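Local coordinates for protein phosphoribosylformylglycinamidine synthase 2 (Thermus thermophilus, PDB 3VIU) that belongs to the AIR synthase-related (PurM-like) family, carries two copies of its paired domains, and binds ADP and a magnesium ion, at residues E562-A576 against E651-V665. Numbering follows the deposited sequence.
Sequences EVLLLIGEERGELGA and EALFGEAPSRVLFTV
A bend at chi3 (-66°) in Arg660 swings its guanidinium back against the loop that follows strand 563-567, while chi1 of 75° in Phe663 puts CG between the backbone N and the carbonyl carbon, which brings the ring to Leu565 and Ile567. The arginine grip is directional: NH1 reaches Glu569 O at 2.8 Å with a nearly straight N-H...O angle of 174°, the carbonyl oxygen lying in the guanidinium plane. A second bond from NH1 to Glu570 O is weak. On its own segment NE binds Ala657 O, and NH2 binds Gly655 O weakly, so four hydrogen bonds from its three nitrogens, two of them weak, limit the rotation of the buried group; Gly572 CA lies over one face.

Beyond it, Gly572 N donates to Glu651 O at 2.9 Å, and Glu573 and Glu656 form a single antiparallel bridge, Glu573 N to Glu656 O being 2.7 Å. Arg571 NH1 makes a salt bridge to Glu651 OE1, with the guanidinium and carboxylate planes turned well away from coplanar.

Strands 563-567 and 661-665 pair through six backbone hydrogen bonds at Val563-Val665, Leu565-Phe663 and Ile567-Val661. On the face carrying these six side chains Leu565 CB meets Phe663 CE2 at 3.8 Å and Leu565 CD1 meets Val665 CG2 at 3.9 Å; helices 596-611 and 670-679 pack against it. On the face of Leu564, Leu566, Leu662 and Thr664, Leu566 CD2 touches Leu662 CD2 at 3.5 Å, with Leu687 of strand 684-690 nearby.

With the neighbouring order 618-620, 661-665, 563-567, 684-690, this is antiparallel pairing inside the mixed sheet of the second AIR synthase-related C-terminal domain, an alpha/beta fold of the PurM type.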
loop_
_atom_site.group_PDB
_atom_site.type_symbol
_atom_site.label_atom_id
_atom_site.label_comp_id
_atom_site.label_asym_id
_atom_site.label_seq_id
_atom_site.Cartn_x
_atom_site.Cartn_y
_atom_site.Cartn_z
ATOM N N GLU A 562 -19.168 22.244 20.666
ATOM C CA GLU A 562 -17.901 22.604 20.048
ATOM C C GLU A 562 -18.177 23.360 18.757
ATOM O O GLU A 562 -19.140 23.061 18.051
ATOM C CB GLU A 562 -17.068 21.351 19.761
ATOM C CG GLU A 562 -16.436 20.737 21.009
ATOM C CD GLU A 562 -15.457 19.612 20.701
ATOM O OE1 GLU A 562 -14.654 19.280 21.599
ATOM O OE2 GLU A 562 -15.489 19.057 19.577
ATOM N N VAL A 563 -17.352 24.358 18.459
ATOM C CA VAL A 563 -17.533 25.118 17.231
ATOM C C VAL A 563 -16.956 24.267 16.097
ATOM O O VAL A 563 -15.858 23.720 16.218
ATOM C CB VAL A 563 -16.801 26.486 17.278
ATOM C CG1 VAL A 563 -17.067 27.261 15.995
ATOM C CG2 VAL A 563 -17.264 27.293 18.486
ATOM N N LEU A 564 -17.711 24.157 15.008
ATOM C CA LEU A 564 -17.312 23.365 13.849
ATOM C C LEU A 564 -16.888 24.255 12.683
ATOM O O LEU A 564 -17.690 25.014 12.151
ATOM C CB LEU A 564 -18.481 22.456 13.432
ATOM C CG LEU A 564 -18.372 21.671 12.114
ATOM C CD1 LEU A 564 -17.106 20.834 12.110
ATOM C CD2 LEU A 564 -19.614 20.790 11.938
ATOM N N LEU A 565 -15.626 24.153 12.285
ATOM C CA LEU A 565 -15.103 24.963 11.187
ATOM C C LEU A 565 -14.690 24.135 9.961
ATOM O O LEU A 565 -14.576 22.908 10.020
ATOM C CB LEU A 565 -13.879 25.767 11.640
ATOM C CG LEU A 565 -13.949 26.764 12.790
ATOM C CD1 LEU A 565 -13.978 26.028 14.142
ATOM C CD2 LEU A 565 -12.722 27.663 12.717
ATOM N N LEU A 566 -14.439 24.832 8.857
ATOM C CA LEU A 566 -14.019 24.189 7.631
ATOM C C LEU A 566 -12.885 24.978 6.992
ATOM O O LEU A 566 -13.023 26.176 6.738
ATOM C CB LEU A 566 -15.210 24.085 6.683
ATOM C CG LEU A 566 -15.103 23.409 5.311
ATOM C CD1 LEU A 566 -14.779 24.439 4.252
ATOM C CD2 LEU A 566 -14.074 22.295 5.353
ATOM N N ILE A 567 -11.752 24.306 6.774
ATOM C CA ILE A 567 -10.588 24.911 6.124
ATOM C C ILE A 567 -10.856 24.671 4.641
ATOM O O ILE A 567 -11.054 23.528 4.234
ATOM C CB ILE A 567 -9.253 24.176 6.447
ATOM C CG1 ILE A 567 -9.173 23.795 7.926
ATOM C CG2 ILE A 567 -8.071 25.067 6.056
ATOM C CD1 ILE A 567 -8.991 24.944 8.846
ATOM N N GLY A 568 -10.863 25.734 3.843
ATOM C CA GLY A 568 -11.131 25.595 2.419
ATOM C C GLY A 568 -12.531 26.094 2.102
ATOM O O GLY A 568 -13.162 26.735 2.944
ATOM N N GLU A 569 -13.031 25.800 0.907
ATOM C CA GLU A 569 -14.370 26.248 0.535
ATOM C C GLU A 569 -15.419 25.154 0.365
ATOM O O GLU A 569 -15.094 23.980 0.149
ATOM C CB GLU A 569 -14.290 27.136 -0.707
ATOM C CG GLU A 569 -13.942 28.579 -0.324
ATOM C CD GLU A 569 -13.366 29.398 -1.458
ATOM O OE1 GLU A 569 -13.048 30.580 -1.209
ATOM O OE2 GLU A 569 -13.225 28.866 -2.586
ATOM N N GLU A 570 -16.682 25.560 0.477
ATOM C CA GLU A 570 -17.819 24.649 0.401
ATOM C C GLU A 570 -18.068 24.038 -0.958
ATOM O O GLU A 570 -18.573 22.924 -1.054
ATOM C CB GLU A 570 -19.097 25.364 0.849
ATOM C CG GLU A 570 -18.943 26.204 2.103
ATOM C CD GLU A 570 -20.250 26.831 2.548
ATOM O OE1 GLU A 570 -21.052 27.225 1.673
ATOM O OE2 GLU A 570 -20.470 26.939 3.773
ATOM N N ARG A 571 -17.730 24.775 -2.008
ATOM C CA ARG A 571 -17.937 24.303 -3.368
ATOM C C ARG A 571 -16.962 23.235 -3.823
ATOM O O ARG A 571 -15.751 23.426 -3.767
ATOM C CB ARG A 571 -17.855 25.463 -4.358
ATOM C CG ARG A 571 -19.195 25.950 -4.860
ATOM C CD ARG A 571 -19.031 26.723 -6.156
ATOM N NE ARG A 571 -20.300 27.244 -6.663
ATOM C CZ ARG A 571 -21.360 26.496 -6.960
ATOM N NH1 ARG A 571 -21.315 25.182 -6.799
ATOM N NH2 ARG A 571 -22.465 27.062 -7.430
ATOM N N GLY A 572 -17.509 22.113 -4.271
ATOM C CA GLY A 572 -16.700 21.030 -4.795
ATOM C C GLY A 572 -17.061 20.911 -6.269
ATOM O O GLY A 572 -17.941 21.629 -6.743
ATOM N N GLU A 573 -16.393 20.030 -7.005
ATOM C CA GLU A 573 -16.705 19.855 -8.422
ATOM C C GLU A 573 -17.410 18.506 -8.605
ATOM O O GLU A 573 -17.310 17.619 -7.747
ATOM C CB GLU A 573 -15.424 19.919 -9.262
ATOM C CG GLU A 573 -14.482 21.061 -8.879
ATOM C CD GLU A 573 -13.224 21.130 -9.750
ATOM O OE1 GLU A 573 -12.210 21.700 -9.285
ATOM O OE2 GLU A 573 -13.245 20.627 -10.898
ATOM N N LEU A 574 -18.113 18.341 -9.721
ATOM C CA LEU A 574 -18.851 17.108 -9.968
ATOM C C LEU A 574 -18.153 16.087 -10.864
ATOM O O LEU A 574 -18.551 14.924 -10.894
ATOM C CB LEU A 574 -20.221 17.447 -10.568
ATOM C CG LEU A 574 -21.028 18.462 -9.755
ATOM C CD1 LEU A 574 -22.231 18.935 -10.548
ATOM C CD2 LEU A 574 -21.444 17.827 -8.443
ATOM N N GLY A 575 -17.128 16.522 -11.595
ATOM C CA GLY A 575 -16.414 15.626 -12.486
ATOM C C GLY A 575 -15.815 14.407 -11.811
ATOM O O GLY A 575 -15.084 14.531 -10.836
ATOM N N ALA A 576 -16.130 13.224 -12.330
ATOM C CA ALA A 576 -15.609 11.972 -11.788
ATOM C C ALA A 576 -15.991 11.789 -10.322
ATOM O O ALA A 576 -15.333 11.056 -9.595
ATOM C CB ALA A 576 -14.088 11.940 -11.936
ATOM N N GLU A 651 -23.084 20.778 -6.204
ATOM C CA GLU A 651 -21.673 21.113 -6.094
ATOM C C GLU A 651 -21.246 21.459 -4.669
ATOM O O GLU A 651 -20.177 21.072 -4.227
ATOM C CB GLU A 651 -21.328 22.276 -7.024
ATOM C CG GLU A 651 -21.480 21.965 -8.498
ATOM C CD GLU A 651 -21.148 23.162 -9.370
ATOM O OE1 GLU A 651 -21.744 24.236 -9.135
ATOM O OE2 GLU A 651 -20.302 23.037 -10.287
ATOM N N ALA A 652 -22.085 22.178 -3.941
ATOM C CA ALA A 652 -21.728 22.564 -2.587
ATOM C C ALA A 652 -21.979 21.478 -1.553
ATOM O O ALA A 652 -21.204 21.312 -0.628
ATOM C CB ALA A 652 -22.473 23.833 -2.192
ATOM N N LEU A 653 -23.055 20.729 -1.707
ATOM C CA LEU A 653 -23.363 19.710 -0.724
ATOM C C LEU A 653 -22.646 18.375 -0.944
ATOM O O LEU A 653 -22.289 17.693 0.025
ATOM C CB LEU A 653 -24.884 19.502 -0.671
ATOM C CG LEU A 653 -25.714 20.783 -0.445
ATOM C CD1 LEU A 653 -27.198 20.476 -0.555
ATOM C CD2 LEU A 653 -25.395 21.377 0.919
ATOM N N PHE A 654 -22.396 18.028 -2.203
ATOM C CA PHE A 654 -21.770 16.747 -2.531
ATOM C C PHE A 654 -20.582 16.799 -3.476
ATOM O O PHE A 654 -19.935 15.781 -3.698
ATOM C CB PHE A 654 -22.821 15.829 -3.139
ATOM C CG PHE A 654 -24.096 15.798 -2.370
ATOM C CD1 PHE A 654 -24.187 15.084 -1.182
ATOM C CD2 PHE A 654 -25.214 16.484 -2.832
ATOM C CE1 PHE A 654 -25.377 15.047 -0.463
ATOM C CE2 PHE A 654 -26.410 16.457 -2.124
ATOM C CZ PHE A 654 -26.493 15.733 -0.934
ATOM N N GLY A 655 -20.313 17.972 -4.046
ATOM C CA GLY A 655 -19.196 18.115 -4.963
ATOM C C GLY A 655 -17.892 17.797 -4.266
ATOM O O GLY A 655 -17.780 17.965 -3.049
ATOM N N GLU A 656 -16.899 17.344 -5.019
ATOM C CA GLU A 656 -15.619 17.006 -4.404
ATOM C C GLU A 656 -14.504 18.008 -4.724
ATOM O O GLU A 656 -14.482 18.604 -5.799
ATOM C CB GLU A 656 -15.217 15.587 -4.824
ATOM C CG GLU A 656 -16.411 14.639 -4.823
ATOM C CD GLU A 656 -16.059 13.198 -5.165
ATOM O OE1 GLU A 656 -15.077 12.968 -5.909
ATOM O OE2 GLU A 656 -16.789 12.297 -4.697
ATOM N N ALA A 657 -13.601 18.199 -3.763
ATOM C CA ALA A 657 -12.454 19.102 -3.901
ATOM C C ALA A 657 -11.446 18.763 -2.814
ATOM O O ALA A 657 -11.810 18.573 -1.657
ATOM C CB ALA A 657 -12.883 20.560 -3.765
ATOM N N PRO A 658 -10.156 18.690 -3.173
ATOM C CA PRO A 658 -9.108 18.363 -2.206
ATOM C C PRO A 658 -8.759 19.541 -1.309
ATOM O O PRO A 658 -9.319 20.617 -1.429
ATOM C CB PRO A 658 -7.943 17.986 -3.101
ATOM C CG PRO A 658 -8.073 19.010 -4.186
ATOM C CD PRO A 658 -9.568 18.959 -4.498
ATOM N N SER A 659 -7.835 19.310 -0.394
ATOM C CA SER A 659 -7.366 20.353 0.501
ATOM C C SER A 659 -8.432 20.963 1.409
ATOM O O SER A 659 -8.287 22.103 1.849
ATOM C CB SER A 659 -6.693 21.455 -0.330
ATOM O OG SER A 659 -5.751 20.909 -1.248
ATOM N N ARG A 660 -9.489 20.212 1.697
ATOM C CA ARG A 660 -10.554 20.697 2.575
ATOM C C ARG A 660 -10.629 19.865 3.861
ATOM O O ARG A 660 -10.707 18.636 3.813
ATOM C CB ARG A 660 -11.894 20.664 1.839
ATOM C CG ARG A 660 -11.881 21.463 0.536
ATOM C CD ARG A 660 -13.287 21.696 0.001
ATOM N NE ARG A 660 -13.933 20.455 -0.417
ATOM C CZ ARG A 660 -15.228 20.344 -0.686
ATOM N NH1 ARG A 660 -16.021 21.399 -0.578
ATOM N NH2 ARG A 660 -15.727 19.179 -1.071
ATOM N N VAL A 661 -10.603 20.546 5.008
ATOM C CA VAL A 661 -10.635 19.883 6.312
ATOM C C VAL A 661 -11.608 20.489 7.325
ATOM O O VAL A 661 -11.682 21.709 7.497
ATOM C CB VAL A 661 -9.227 19.892 6.974
ATOM C CG1 VAL A 661 -9.289 19.257 8.358
ATOM C CG2 VAL A 661 -8.232 19.150 6.100
ATOM N N LEU A 662 -12.334 19.610 8.009
ATOM C CA LEU A 662 -13.286 20.005 9.041
ATOM C C LEU A 662 -12.665 19.736 10.408
ATOM O O LEU A 662 -11.964 18.745 10.586
ATOM C CB LEU A 662 -14.568 19.181 8.924
ATOM C CG LEU A 662 -15.462 19.369 7.698
ATOM C CD1 LEU A 662 -16.547 18.284 7.658
ATOM C CD2 LEU A 662 -16.082 20.748 7.761
ATOM N N PHE A 663 -12.917 20.611 11.373
ATOM C CA PHE A 663 -12.403 20.408 12.726
ATOM C C PHE A 663 -13.190 21.231 13.733
ATOM O O PHE A 663 -13.872 22.189 13.369
ATOM C CB PHE A 663 -10.910 20.739 12.810
ATOM C CG PHE A 663 -10.601 22.204 12.804
ATOM C CD1 PHE A 663 -10.246 22.855 13.978
ATOM C CD2 PHE A 663 -10.657 22.935 11.628
ATOM C CE1 PHE A 663 -9.949 24.210 13.982
ATOM C CE2 PHE A 663 -10.364 24.284 11.621
ATOM C CZ PHE A 663 -10.009 24.925 12.802
ATOM N N THR A 664 -13.118 20.839 15.001
ATOM C CA THR A 664 -13.845 21.549 16.036
ATOM C C THR A 664 -12.909 22.102 17.103
ATOM O O THR A 664 -11.845 21.537 17.373
ATOM C CB THR A 664 -14.867 20.633 16.711
ATOM O OG1 THR A 664 -14.192 19.744 17.600
ATOM C CG2 THR A 664 -15.613 19.813 15.672
ATOM N N VAL A 665 -13.311 23.214 17.705
ATOM C CA VAL A 665 -12.520 23.861 18.748
ATOM C C VAL A 665 -13.433 24.108 19.928
ATOM O O VAL A 665 -14.655 24.147 19.779
ATOM C CB VAL A 665 -11.971 25.241 18.288
ATOM C CG1 VAL A 665 -11.086 25.074 17.085
ATOM C CG2 VAL A 665 -13.119 26.175 17.954
HETATM O O HOH W 1 -14.823 10.327 -6.855
#